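Local coordinates for galactofuranose-binding protein YtfQ (Escherichia coli, PDB 2VK2), which binds alpha- and beta-galactofuranose in the periplasm and serves as the solute-binding component of the YtfQRT-YjfF ABC transporter, at residues A[103-108]-A[253-258]; A[117-122]-A[220-225]; A[140-145]-A[168-173]; A[181-186]-A[208-213]. One frame throughout, in Å; residues are numbered along the deposited sequence. Where two conformers were deposited one is given.

Interaction 1. Residues A[103-108]-A[253-258]; sequences TTVTAD and GPAFDA
Val-105, on strand 103-106, and Ala-255, in the first turns of helix 252-265, mark where the two backbones come closest, with CA atoms 6.7 Å apart. The helix rests on one side of the parallel sheet of the N-terminal lobe, the usual helix-on-sheet layering of a type I periplasmic binding protein. Val-105 carries the contact through both methyls. CG1 lies anti to the backbone N (chi1 -177°) and reaches the proline ring of Pro-254, 3.9 Å from its CB, the two side chains meeting at about a right angle. CG2, set beside the Val-105 N, faces the next residue of the helix instead and comes within 4.2 Å of Ala-255 CB. Backbone hydrogen bonds to Leu-88 and Asp-90 fix the strand that presents this valine, and Ala-255 also touches Leu-89 of the neighbouring strand. Further along the segment, Thr-106 OG1 donates to Ala-107 O (2.9 Å), meeting a lone pair in the carbonyl plane. The side chain of Val-105 lies about 7 Å from that of the sugar-binding Asp-90, near the pocket though not part of it. With no hydrogen bond across it, the contact depends on shape: two methyls fitted against a rigid proline and a small alanine.

Interaction 2. Residues A[117-122]-A[220-225]; sequences GDWLVK and DILTGS
Trp-119 and Thr-223 meet without a hydrogen bond; the shortest polar bond within the two segments is internal to the helix, Val-121 N to Gly-117 O at 3.0 Å, part of the helical bonding of the turn that carries Trp-119 and Leu-120. Helix 117-122 and strand 222-225 run nearly antiparallel, at 159°, with axes 9.6 Å apart, a gap bridged by large side chains. Trp-119 does most of this: with CG anti to the backbone N (chi1 166°), the indole extends its six-membered ring so that CH2 lies 4.0 Å from Thr-223 O, approached obliquely. Leu-222 CB comes to the edge of the same ring, near its plane. Next to it, the CD1 methyls of Leu-120 and Leu-222 meet at 4.2 Å. Gly-224 adds no side chain, and a CB modelled there would point at the indole, 3.9 Å from Trp-119 CZ3. The CB of Thr-223 points away from helix 109-124; its side chain touches Val-203 and Ile-207 of helix 200-212, and OG1 is hydrogen-bonded to Asn-242 N. The contact thus lays helix 109-124 over the mixed sheet of the C-terminal lobe: Met-194 of the adjoining strand touches both leucines, Phe-150 of helix 141-153 packs on Leu-120, and Leu-281 touches the indole.

Interaction 3. Residues A[140-145]-A[168-173]; sequences ASVAID and GDFTRS. With GZL (beta-D-galactofuranose), chain B.
Phe-170 points the edge of its ring at Val-142 and Ala-140 while turning one face to the bound galactofuranose, so a single aromatic group lines the sugar cleft of this periplasmic binding protein and packs against its wall. The ring is delivered by a type I' beta turn, Gly-168 to Thr-171, closed by Thr-171 N to Gly-168 O at 3.1 Å; both central residues, Asp-169 and Phe-170, have positive phi, as that turn requires. Helix 141-153 faces it with its first turn, Ala-140 being the N-cap. Val-142 crosses the phenyl group at a slant, bringing CG2 to the far end of the ring near its plane, 3.6 Å from Phe-170 CZ. At chi1 -65° that methyl sits between the backbone N and the carbonyl carbon, leaving CG1 to approach O5 and O6 of the sugar. Ala-140 CB completes the edge contact more loosely, beside CE2. Over the face, C4 of the galactofuranose lies 4.0 Å above the ring plane, offset toward the rim, an aromatic platform of the kind common in sugar-binding proteins. Replacing Phe-170 by an alanine would probably open a gap beside Val-142 and leave the sugar ring without support under C4. The main chain contributes too, since Phe-170 O accepts a hydrogen bond from ND2 of the sugar-binding Asn-199, while Arg-91, another binding residue, touches the phenyl side chain. At the other end of the ring, the anomeric O1 of the sugar comes within 3.2 Å of Phe-170 CG.

Interaction 4. Residues A[181-186]-A[208-213]; sequences SFIKAE and QAIKEA
Ile-183 and Ile-210 define the closest backbone approach, CA to CA 7.6 Å, where the C-terminal ends of helices 172-185 and 200-212 lie side by side. Ile-183 supplies the whole contact from its side, and its two branches divide the work. CG1 is anti to the carbonyl carbon (chi1 -71°) and the chain continues extended to CD1, which therefore reaches the backbone of the second helix: it stands 3.5 Å from Ala-209 O and 4.0 Å from Ala-209 CB. The same methyl touches Ile-210 CG1 at 4.3 Å. CG2 takes the other direction and meets Ala-213 CB at 3.8 Å, one helical turn further on. Ala-209 and Ala-213 are small enough for the isoleucine to lie close over the helix backbone. Outside this pair, Ile-210 also packs on Leu-215 and Pro-217, and Glu-212 forms a salt bridge to Lys-176, a second tie between the two helices. The carbonyl of Ala-209 that CD1 approaches already accepts a hydrogen bond from Ala-213 N (3.1 Å), so the apolar cover does not leave that oxygen without a partner. Cohesion here, far from the sugar site, comes from van der Waals contact, with the charged groups kept outside it.

Overall arrangement
From the N terminus, the chain opens interaction 1 at strand 103-106 of the N-terminal lobe, then passes directly into helix 109-124, where interaction 2 opens. Interaction 3 begins at 140-145 and closes at 168-173; interaction 4 follows in series, from 181-186 to 208-213, and the two share helix 172-185. Both lie within the span of interaction 2, which closes at 220-225, and that in turn lies within interaction 1, closed last at 253-258; none cross. Interactions 2 and 4 lie in the C-terminal lobe, joining a helix to its sheet and two helices to each other, and meet where Ile-221 packs on Ile-210. Interaction 3 lies at the sugar cleft, about 20 Å between centres from interaction 1 in the other lobe.

Interaction 1. Residues A[103-108]-A[253-258]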
loop_
_atom_site.group_PDB
_atom_site.type_symbol
_atom_site.label_atom_id
_atom_site.label_comp_id
_atom_site.label_asym_id
_atom_site.label_seq_id
_atom_site.Cartn_x
_atom_site.Cartn_y
_atom_site.Cartn_z
ATOM N N THR A 103 -4.564 5.194 17.020
ATOM C CA THR A 103 -3.351 4.578 16.509
ATOM C C THR A 103 -3.415 4.517 14.995
ATOM O O THR A 103 -4.486 4.687 14.407
ATOM C CB THR A 103 -3.162 3.148 17.076
ATOM O OG1 THR A 103 -1.846 2.672 16.770
ATOM C CG2 THR A 103 -4.189 2.182 16.492
ATOM N N THR A 104 -2.255 4.303 14.381
ATOM C CA THR A 104 -2.164 3.957 12.967
ATOM C C THR A 104 -1.623 2.538 12.871
ATOM O O THR A 104 -0.545 2.251 13.390
ATOM C CB THR A 104 -1.219 4.899 12.200
ATOM O OG1 THR A 104 -1.615 6.258 12.413
ATOM C CG2 THR A 104 -1.251 4.603 10.705
ATOM N N VAL A 105 -2.388 1.653 12.237
ATOM C CA VAL A 105 -1.921 0.304 11.933
ATOM C C VAL A 105 -1.364 0.328 10.520
ATOM O O VAL A 105 -2.079 0.654 9.575
ATOM C CB VAL A 105 -3.054 -0.731 12.019
ATOM C CG1 VAL A 105 -2.503 -2.137 11.774
ATOM C CG2 VAL A 105 -3.748 -0.652 13.371
ATOM N N THR A 106 -0.085 0.008 10.370
ATOM C CA THR A 106 0.583 0.215 9.096
ATOM C C THR A 106 1.913 -0.515 9.065
ATOM O O THR A 106 2.473 -0.837 10.106
ATOM C CB THR A 106 0.817 1.735 8.856
ATOM O OG1 THR A 106 1.443 1.950 7.585
ATOM C CG2 THR A 106 1.685 2.334 9.960
ATOM N N ALA A 107 2.404 -0.791 7.863
ATOM C CA ALA A 107 3.792 -1.188 7.699
ATOM C C ALA A 107 4.689 0.036 7.868
ATOM O O ALA A 107 4.222 1.182 7.854
ATOM C CB ALA A 107 4.009 -1.811 6.333
ATOM N N ASP A 108 5.978 -0.222 8.053
ATOM C CA ASP A 108 7.001 0.803 7.912
ATOM C C ASP A 108 7.241 0.917 6.410
ATOM O O ASP A 108 7.928 0.090 5.815
ATOM C CB ASP A 108 8.266 0.388 8.664
ATOM C CG ASP A 108 9.402 1.386 8.525
ATOM O OD1 ASP A 108 9.345 2.268 7.639
ATOM O OD2 ASP A 108 10.369 1.270 9.307
ATOM N N GLY A 253 -7.528 -6.282 11.821
ATOM C CA GLY A 253 -7.376 -7.125 13.007
ATOM C C GLY A 253 -6.761 -6.407 14.197
ATOM O O GLY A 253 -7.373 -6.333 15.266
ATOM N N PRO A 254 -5.532 -5.888 14.036
ATOM C CA PRO A 254 -4.914 -5.110 15.114
ATOM C C PRO A 254 -5.729 -3.887 15.561
ATOM O O PRO A 254 -5.685 -3.522 16.736
ATOM C CB PRO A 254 -3.566 -4.690 14.515
ATOM C CG PRO A 254 -3.285 -5.709 13.469
ATOM C CD PRO A 254 -4.621 -6.047 12.889
ATOM N N ALA A 255 -6.472 -3.266 14.648
ATOM C CA ALA A 255 -7.344 -2.148 15.015
ATOM C C ALA A 255 -8.505 -2.626 15.884
ATOM O O ALA A 255 -8.824 -1.999 16.896
ATOM C CB ALA A 255 -7.855 -1.436 13.777
ATOM N N PHE A 256 -9.126 -3.740 15.498
ATOM C CA PHE A 256 -10.174 -4.351 16.322
ATOM C C PHE A 256 -9.632 -4.779 17.688
ATOM O O PHE A 256 -10.308 -4.600 18.698
ATOM C CB PHE A 256 -10.801 -5.570 15.633
ATOM C CG PHE A 256 -11.700 -5.238 14.464
ATOM C CD1 PHE A 256 -12.732 -4.314 14.587
ATOM C CD2 PHE A 256 -11.538 -5.892 13.249
ATOM C CE1 PHE A 256 -13.563 -4.029 13.512
ATOM C CE2 PHE A 256 -12.364 -5.614 12.171
ATOM C CZ PHE A 256 -13.378 -4.677 12.303
ATOM N N ASP A 257 -8.425 -5.345 17.718
ATOM C CA ASP A 257 -7.782 -5.725 18.985
ATOM C C ASP A 257 -7.687 -4.525 19.923
ATOM O O ASP A 257 -8.064 -4.606 21.092
ATOM C CB ASP A 257 -6.368 -6.280 18.755
ATOM C CG ASP A 257 -6.362 -7.662 18.130
ATOM O OD1 ASP A 257 -7.351 -8.399 18.283
ATOM O OD2 ASP A 257 -5.345 -8.012 17.496
ATOM N N ALA A 258 -7.173 -3.416 19.398
ATOM C CA ALA A 258 -7.015 -2.184 20.171
ATOM C C ALA A 258 -8.362 -1.619 20.615
ATOM O O ALA A 258 -8.508 -1.174 21.755
ATOM C CB ALA A 258 -6.248 -1.150 19.360
#

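Interaction 2. Residues A[117-122]-A[220-225]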
loop_
_atom_site.group_PDB
_atom_site.type_symbol
_atom_site.label_atom_id
_atom_site.label_comp_id
_atom_site.label_asym_id
_atom_site.label_seq_id
_atom_site.Cartn_x
_atom_site.Cartn_y
_atom_site.Cartn_z
ATOM N N GLY A 117 15.147 -1.260 -2.688
ATOM C CA GLY A 117 16.368 -0.555 -3.067
ATOM C C GLY A 117 17.630 -1.337 -2.749
ATOM O O GLY A 117 18.527 -1.449 -3.589
ATOM N N ASP A 118 17.696 -1.889 -1.539
ATOM C CA ASP A 118 18.834 -2.711 -1.118
ATOM C C ASP A 118 18.977 -3.932 -2.029
ATOM O O ASP A 118 20.086 -4.292 -2.436
ATOM C CB ASP A 118 18.670 -3.190 0.332
ATOM C CG ASP A 118 18.841 -2.079 1.357
ATOM O OD1 ASP A 118 19.302 -0.974 1.003
ATOM O OD2 ASP A 118 18.513 -2.331 2.536
ATOM N N TRP A 119 17.851 -4.563 -2.345
ATOM C CA TRP A 119 17.848 -5.704 -3.251
ATOM C C TRP A 119 18.430 -5.311 -4.610
ATOM O O TRP A 119 19.275 -6.023 -5.158
ATOM C CB TRP A 119 16.436 -6.280 -3.421
ATOM C CG TRP A 119 16.368 -7.203 -4.589
ATOM C CD1 TRP A 119 16.753 -8.508 -4.624
ATOM C CD2 TRP A 119 15.941 -6.872 -5.914
ATOM N NE1 TRP A 119 16.579 -9.017 -5.887
ATOM C CE2 TRP A 119 16.079 -8.035 -6.699
ATOM C CE3 TRP A 119 15.445 -5.709 -6.513
ATOM C CZ2 TRP A 119 15.741 -8.065 -8.051
ATOM C CZ3 TRP A 119 15.108 -5.742 -7.854
ATOM C CH2 TRP A 119 15.257 -6.913 -8.608
ATOM N N LEU A 120 17.984 -4.177 -5.145
ATOM C CA LEU A 120 18.432 -3.716 -6.459
ATOM C C LEU A 120 19.929 -3.421 -6.489
ATOM O O LEU A 120 20.615 -3.789 -7.442
ATOM C CB LEU A 120 17.649 -2.473 -6.892
ATOM C CG LEU A 120 17.988 -1.937 -8.287
ATOM C CD1 LEU A 120 17.604 -2.942 -9.370
ATOM C CD2 LEU A 120 17.302 -0.604 -8.520
ATOM N N VAL A 121 20.431 -2.763 -5.448
ATOM C CA VAL A 121 21.858 -2.460 -5.349
ATOM C C VAL A 121 22.685 -3.740 -5.469
ATOM O O VAL A 121 23.661 -3.788 -6.223
ATOM C CB VAL A 121 22.194 -1.731 -4.025
ATOM C CG1 VAL A 121 23.704 -1.621 -3.834
ATOM C CG2 VAL A 121 21.559 -0.351 -4.002
ATOM N N LYS A 122 22.286 -4.776 -4.735
ATOM C CA LYS A 122 22.971 -6.068 -4.792
ATOM C C LYS A 122 22.805 -6.744 -6.154
ATOM O O LYS A 122 23.760 -7.311 -6.692
ATOM C CB LYS A 122 22.457 -6.996 -3.689
ATOM C CG LYS A 122 22.901 -6.607 -2.294
ATOM C CD LYS A 122 22.212 -7.450 -1.239
ATOM N N ASP A 220 15.135 -8.136 -19.297
ATOM C CA ASP A 220 15.481 -6.868 -19.949
ATOM C C ASP A 220 15.150 -5.686 -19.043
ATOM O O ASP A 220 15.912 -4.722 -18.964
ATOM C CB ASP A 220 14.733 -6.703 -21.276
ATOM C CG ASP A 220 15.179 -7.697 -22.336
ATOM O OD1 ASP A 220 16.367 -8.087 -22.348
ATOM O OD2 ASP A 220 14.330 -8.076 -23.166
ATOM N N ILE A 221 13.998 -5.761 -18.383
ATOM C CA ILE A 221 13.601 -4.773 -17.386
ATOM C C ILE A 221 13.203 -5.524 -16.117
ATOM O O ILE A 221 12.249 -6.303 -16.120
ATOM C CB ILE A 221 12.446 -3.883 -17.891
ATOM C CG1 ILE A 221 12.891 -3.088 -19.122
ATOM C CG2 ILE A 221 11.987 -2.931 -16.790
ATOM C CD1 ILE A 221 11.807 -2.245 -19.753
ATOM N N LEU A 222 13.964 -5.304 -15.048
ATOM C CA LEU A 222 13.697 -5.923 -13.754
ATOM C C LEU A 222 12.478 -5.263 -13.122
ATOM O O LEU A 222 12.152 -4.122 -13.451
ATOM C CB LEU A 222 14.902 -5.751 -12.824
ATOM C CG LEU A 222 16.251 -6.293 -13.309
ATOM C CD1 LEU A 222 17.364 -5.822 -12.387
ATOM C CD2 LEU A 222 16.227 -7.816 -13.401
ATOM N N THR A 223 11.808 -5.973 -12.220
ATOM C CA THR A 223 10.689 -5.398 -11.478
ATOM C C THR A 223 10.912 -5.523 -9.979
ATOM O O THR A 223 11.353 -6.561 -9.480
ATOM C CB THR A 223 9.332 -6.049 -11.844
ATOM O OG1 THR A 223 9.188 -7.315 -11.183
ATOM C CG2 THR A 223 9.201 -6.225 -13.350
ATOM N N GLY A 224 10.609 -4.439 -9.269
ATOM C CA GLY A 224 10.590 -4.423 -7.811
ATOM C C GLY A 224 9.337 -3.689 -7.384
ATOM O O GLY A 224 9.067 -2.599 -7.875
ATOM N N SER A 225 8.556 -4.290 -6.495
ATOM C CA SER A 225 7.275 -3.715 -6.104
ATOM C C SER A 225 6.880 -4.172 -4.706
ATOM O O SER A 225 7.624 -4.897 -4.054
ATOM C CB SER A 225 6.200 -4.064 -7.137
ATOM O OG SER A 225 6.096 -5.465 -7.322
#

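Interaction 3. Residues A[140-145]-A[168-173]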
loop_
_atom_site.group_PDB
_atom_site.type_symbol
_atom_site.label_atom_id
_atom_site.label_comp_id
_atom_site.label_asym_id
_atom_site.label_seq_id
_atom_site.Cartn_x
_atom_site.Cartn_y
_atom_site.Cartn_z
ATOM N N ALA A 140 -0.463 10.372 -0.854
ATOM C CA ALA A 140 -0.596 9.223 0.039
ATOM C C ALA A 140 0.686 9.067 0.839
ATOM O O ALA A 140 1.771 9.095 0.269
ATOM C CB ALA A 140 -0.873 7.959 -0.761
ATOM N N SER A 141 0.577 8.898 2.154
ATOM C CA SER A 141 1.766 8.767 2.995
ATOM C C SER A 141 2.653 7.636 2.493
ATOM O O SER A 141 3.876 7.753 2.480
ATOM C CB SER A 141 1.390 8.517 4.458
ATOM O OG SER A 141 0.841 7.218 4.644
ATOM N N VAL A 142 2.018 6.546 2.070
ATOM C CA VAL A 142 2.731 5.354 1.627
ATOM C C VAL A 142 3.532 5.596 0.347
ATOM O O VAL A 142 4.600 5.014 0.174
ATOM C CB VAL A 142 1.770 4.148 1.463
ATOM C CG1 VAL A 142 1.192 3.750 2.816
ATOM C CG2 VAL A 142 0.662 4.454 0.471
ATOM N N ALA A 143 3.031 6.451 -0.543
ATOM C CA ALA A 143 3.761 6.806 -1.763
ATOM C C ALA A 143 4.973 7.673 -1.426
ATOM O O ALA A 143 6.074 7.436 -1.917
ATOM C CB ALA A 143 2.847 7.521 -2.745
ATOM N N ILE A 144 4.763 8.666 -0.570
ATOM C CA ILE A 144 5.843 9.532 -0.109
ATOM C C ILE A 144 6.944 8.702 0.556
ATOM O O ILE A 144 8.129 8.878 0.264
ATOM C CB ILE A 144 5.304 10.596 0.874
ATOM C CG1 ILE A 144 4.381 11.576 0.140
ATOM C CG2 ILE A 144 6.449 11.345 1.540
ATOM C CD1 ILE A 144 3.492 12.393 1.065
ATOM N N ASP A 145 6.545 7.783 1.431
ATOM C CA ASP A 145 7.495 6.986 2.201
ATOM C C ASP A 145 8.209 5.931 1.361
ATOM O O ASP A 145 9.408 5.723 1.522
ATOM C CB ASP A 145 6.802 6.329 3.400
ATOM C CG ASP A 145 6.407 7.329 4.476
ATOM O OD1 ASP A 145 6.819 8.508 4.401
ATOM O OD2 ASP A 145 5.686 6.914 5.404
ATOM N N GLY A 168 1.204 6.181 -10.896
ATOM C CA GLY A 168 0.326 5.255 -11.596
ATOM C C GLY A 168 -0.950 4.980 -10.817
ATOM O O GLY A 168 -1.624 3.983 -11.069
ATOM N N ASP A 169 -1.260 5.843 -9.847
ATOM C CA ASP A 169 -2.523 5.796 -9.089
ATOM C C ASP A 169 -2.775 4.484 -8.326
ATOM O O ASP A 169 -3.909 4.203 -7.939
ATOM C CB ASP A 169 -3.722 6.080 -10.013
ATOM C CG ASP A 169 -3.604 7.401 -10.756
ATOM O OD1 ASP A 169 -2.751 8.235 -10.390
ATOM O OD2 ASP A 169 -4.379 7.601 -11.715
ATOM N N PHE A 170 -1.726 3.689 -8.113
ATOM C CA PHE A 170 -1.831 2.373 -7.469
ATOM C C PHE A 170 -2.690 1.347 -8.245
ATOM O O PHE A 170 -3.087 0.328 -7.678
ATOM C CB PHE A 170 -2.353 2.505 -6.017
ATOM C CG PHE A 170 -1.294 2.856 -4.988
ATOM C CD1 PHE A 170 -0.065 2.204 -4.962
ATOM C CD2 PHE A 170 -1.567 3.790 -3.992
ATOM C CE1 PHE A 170 0.879 2.503 -3.991
ATOM C CE2 PHE A 170 -0.617 4.098 -3.024
ATOM C CZ PHE A 170 0.601 3.444 -3.020
ATOM N N THR A 171 -2.955 1.593 -9.529
ATOM C CA THR A 171 -3.770 0.668 -10.327
ATOM C C THR A 171 -2.972 -0.018 -11.430
ATOM O O THR A 171 -1.984 0.511 -11.936
ATOM C CB THR A 171 -4.986 1.356 -10.986
ATOM O OG1 THR A 171 -4.545 2.249 -12.013
ATOM C CG2 THR A 171 -5.808 2.116 -9.960
ATOM N N ARG A 172 -3.439 -1.201 -11.805
ATOM C CA ARG A 172 -2.851 -1.956 -12.904
ATOM C C ARG A 172 -2.982 -1.204 -14.229
ATOM O O ARG A 172 -2.014 -1.102 -14.988
ATOM C CB ARG A 172 -3.517 -3.335 -13.000
ATOM C CG ARG A 172 -2.766 -4.340 -13.845
ATOM C CD ARG A 172 -3.382 -5.730 -13.743
ATOM N NE ARG A 172 -3.234 -6.322 -12.411
ATOM C CZ ARG A 172 -3.498 -7.597 -12.116
ATOM N NH1 ARG A 172 -3.923 -8.439 -13.053
ATOM N NH2 ARG A 172 -3.329 -8.041 -10.878
ATOM N N SER A 173 -4.169 -0.657 -14.487
ATOM C CA SER A 173 -4.437 0.016 -15.758
ATOM C C SER A 173 -3.583 1.272 -15.936
ATOM O O SER A 173 -3.000 1.478 -17.001
ATOM C CB SER A 173 -5.925 0.353 -15.897
ATOM O OG SER A 173 -6.372 1.179 -14.839
HETATM C C6 GZL B . -0.677 0.175 1.682
HETATM C C5 GZL B . -1.400 1.009 0.909
HETATM C C4 GZL B . -1.482 0.906 -0.602
HETATM C C3 GZL B . -1.042 -0.336 -1.328
HETATM C C2 GZL B . -1.946 -0.678 -2.237
HETATM O O6 GZL B . -0.622 0.325 3.009
HETATM O O5 GZL B . -2.019 2.051 1.476
HETATM O O4 GZL B . -2.839 1.070 -1.036
HETATM O O3 GZL B . 0.133 -0.918 -1.120
HETATM C C1 GZL B . -3.138 0.204 -2.137
HETATM O O2 GZL B . -1.895 -1.670 -3.128
HETATM O O1 GZL B . -3.332 0.969 -3.322
#

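Interaction 4. Residues A[181-186]-A[208-213]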
loop_
_atom_site.group_PDB
_atom_site.type_symbol
_atom_site.label_atom_id
_atom_site.label_comp_id
_atom_site.label_asym_id
_atom_site.label_seq_id
_atom_site.Cartn_x
_atom_site.Cartn_y
_atom_site.Cartn_z
ATOM N N SER A 181 4.261 4.949 -21.649
ATOM C CA SER A 181 4.832 6.268 -21.929
ATOM C C SER A 181 6.330 6.311 -21.618
ATOM O O SER A 181 7.097 6.929 -22.355
ATOM C CB SER A 181 4.093 7.366 -21.153
ATOM O OG SER A 181 4.465 7.388 -19.788
ATOM N N PHE A 182 6.741 5.659 -20.530
ATOM C CA PHE A 182 8.160 5.577 -20.176
ATOM C C PHE A 182 8.955 4.816 -21.237
ATOM O O PHE A 182 10.043 5.240 -21.624
ATOM C CB PHE A 182 8.363 4.886 -18.820
ATOM C CG PHE A 182 7.892 5.683 -17.619
ATOM C CD1 PHE A 182 7.580 7.039 -17.699
ATOM C CD2 PHE A 182 7.808 5.059 -16.383
ATOM C CE1 PHE A 182 7.164 7.738 -16.570
ATOM C CE2 PHE A 182 7.406 5.757 -15.256
ATOM C CZ PHE A 182 7.081 7.092 -15.349
ATOM N N ILE A 183 8.410 3.691 -21.692
ATOM C CA ILE A 183 9.059 2.870 -22.716
ATOM C C ILE A 183 9.263 3.664 -24.007
ATOM O O ILE A 183 10.355 3.655 -24.580
ATOM C CB ILE A 183 8.243 1.586 -22.997
ATOM C CG1 ILE A 183 8.351 0.622 -21.812
ATOM C CG2 ILE A 183 8.727 0.894 -24.268
ATOM C CD1 ILE A 183 7.363 -0.523 -21.860
ATOM N N LYS A 184 8.221 4.365 -24.445
ATOM C CA LYS A 184 8.294 5.188 -25.656
ATOM C C LYS A 184 9.266 6.365 -25.516
ATOM O O LYS A 184 9.860 6.801 -26.506
ATOM C CB LYS A 184 6.905 5.703 -26.039
ATOM C CG LYS A 184 5.969 4.619 -26.543
ATOM C CD LYS A 184 4.568 5.157 -26.765
ATOM C CE LYS A 184 3.577 4.036 -27.034
ATOM N NZ LYS A 184 2.177 4.538 -27.098
ATOM N N ALA A 185 9.422 6.869 -24.295
ATOM C CA ALA A 185 10.337 7.979 -24.017
ATOM C C ALA A 185 11.791 7.532 -23.827
ATOM O O ALA A 185 12.685 8.375 -23.733
ATOM C CB ALA A 185 9.864 8.749 -22.786
ATOM N N GLU A 186 12.028 6.220 -23.773
ATOM C CA GLU A 186 13.355 5.683 -23.467
ATOM C C GLU A 186 13.806 4.614 -24.467
ATOM O O GLU A 186 14.193 3.507 -24.083
ATOM C CB GLU A 186 13.375 5.130 -22.035
ATOM C CG GLU A 186 13.184 6.188 -20.948
ATOM C CD GLU A 186 14.310 7.215 -20.901
ATOM O OE1 GLU A 186 15.388 6.976 -21.487
ATOM O OE2 GLU A 186 14.118 8.271 -20.267
ATOM N N GLN A 208 2.891 -6.031 -18.501
ATOM C CA GLN A 208 2.146 -6.099 -19.766
ATOM C C GLN A 208 2.748 -5.165 -20.809
ATOM O O GLN A 208 2.960 -5.559 -21.958
ATOM C CB GLN A 208 0.679 -5.699 -19.579
ATOM C CG GLN A 208 -0.154 -6.577 -18.676
ATOM C CD GLN A 208 -1.590 -6.085 -18.592
ATOM O OE1 GLN A 208 -2.338 -6.154 -19.570
ATOM N NE2 GLN A 208 -1.978 -5.575 -17.428
ATOM N N ALA A 209 3.000 -3.918 -20.412
ATOM C CA ALA A 209 3.575 -2.918 -21.313
ATOM C C ALA A 209 4.952 -3.333 -21.823
ATOM O O ALA A 209 5.270 -3.141 -23.000
ATOM C CB ALA A 209 3.654 -1.559 -20.622
ATOM N N ILE A 210 5.765 -3.905 -20.937
ATOM C CA ILE A 210 7.106 -4.366 -21.300
ATOM C C ILE A 210 7.025 -5.479 -22.348
ATOM O O ILE A 210 7.742 -5.450 -23.352
ATOM C CB ILE A 210 7.892 -4.860 -20.061
ATOM C CG1 ILE A 210 8.186 -3.696 -19.109
ATOM C CG2 ILE A 210 9.203 -5.517 -20.479
ATOM C CD1 ILE A 210 8.539 -4.135 -17.703
ATOM N N LYS A 211 6.143 -6.449 -22.119
ATOM C CA LYS A 211 5.939 -7.545 -23.073
ATOM C C LYS A 211 5.428 -7.045 -24.421
ATOM O O LYS A 211 5.896 -7.490 -25.470
ATOM C CB LYS A 211 4.971 -8.590 -22.509
ATOM C CG LYS A 211 5.579 -9.440 -21.408
ATOM C CD LYS A 211 4.810 -10.730 -21.172
ATOM C CE LYS A 211 3.684 -10.555 -20.181
ATOM N NZ LYS A 211 3.025 -11.850 -19.860
ATOM N N GLU A 212 4.476 -6.116 -24.389
ATOM C CA GLU A 212 3.902 -5.561 -25.618
ATOM C C GLU A 212 4.914 -4.743 -26.435
ATOM O O GLU A 212 4.756 -4.589 -27.649
ATOM C CB GLU A 212 2.646 -4.741 -25.300
ATOM C CG GLU A 212 1.469 -5.619 -24.877
ATOM C CD GLU A 212 0.244 -4.837 -24.434
ATOM O OE1 GLU A 212 0.220 -3.599 -24.585
ATOM O OE2 GLU A 212 -0.709 -5.473 -23.935
ATOM N N ALA A 213 5.959 -4.246 -25.772
ATOM C CA ALA A 213 7.065 -3.553 -26.441
ATOM C C ALA A 213 8.098 -4.516 -27.041
ATOM O O ALA A 213 9.046 -4.076 -27.695
ATOM C CB ALA A 213 7.750 -2.596 -25.468
#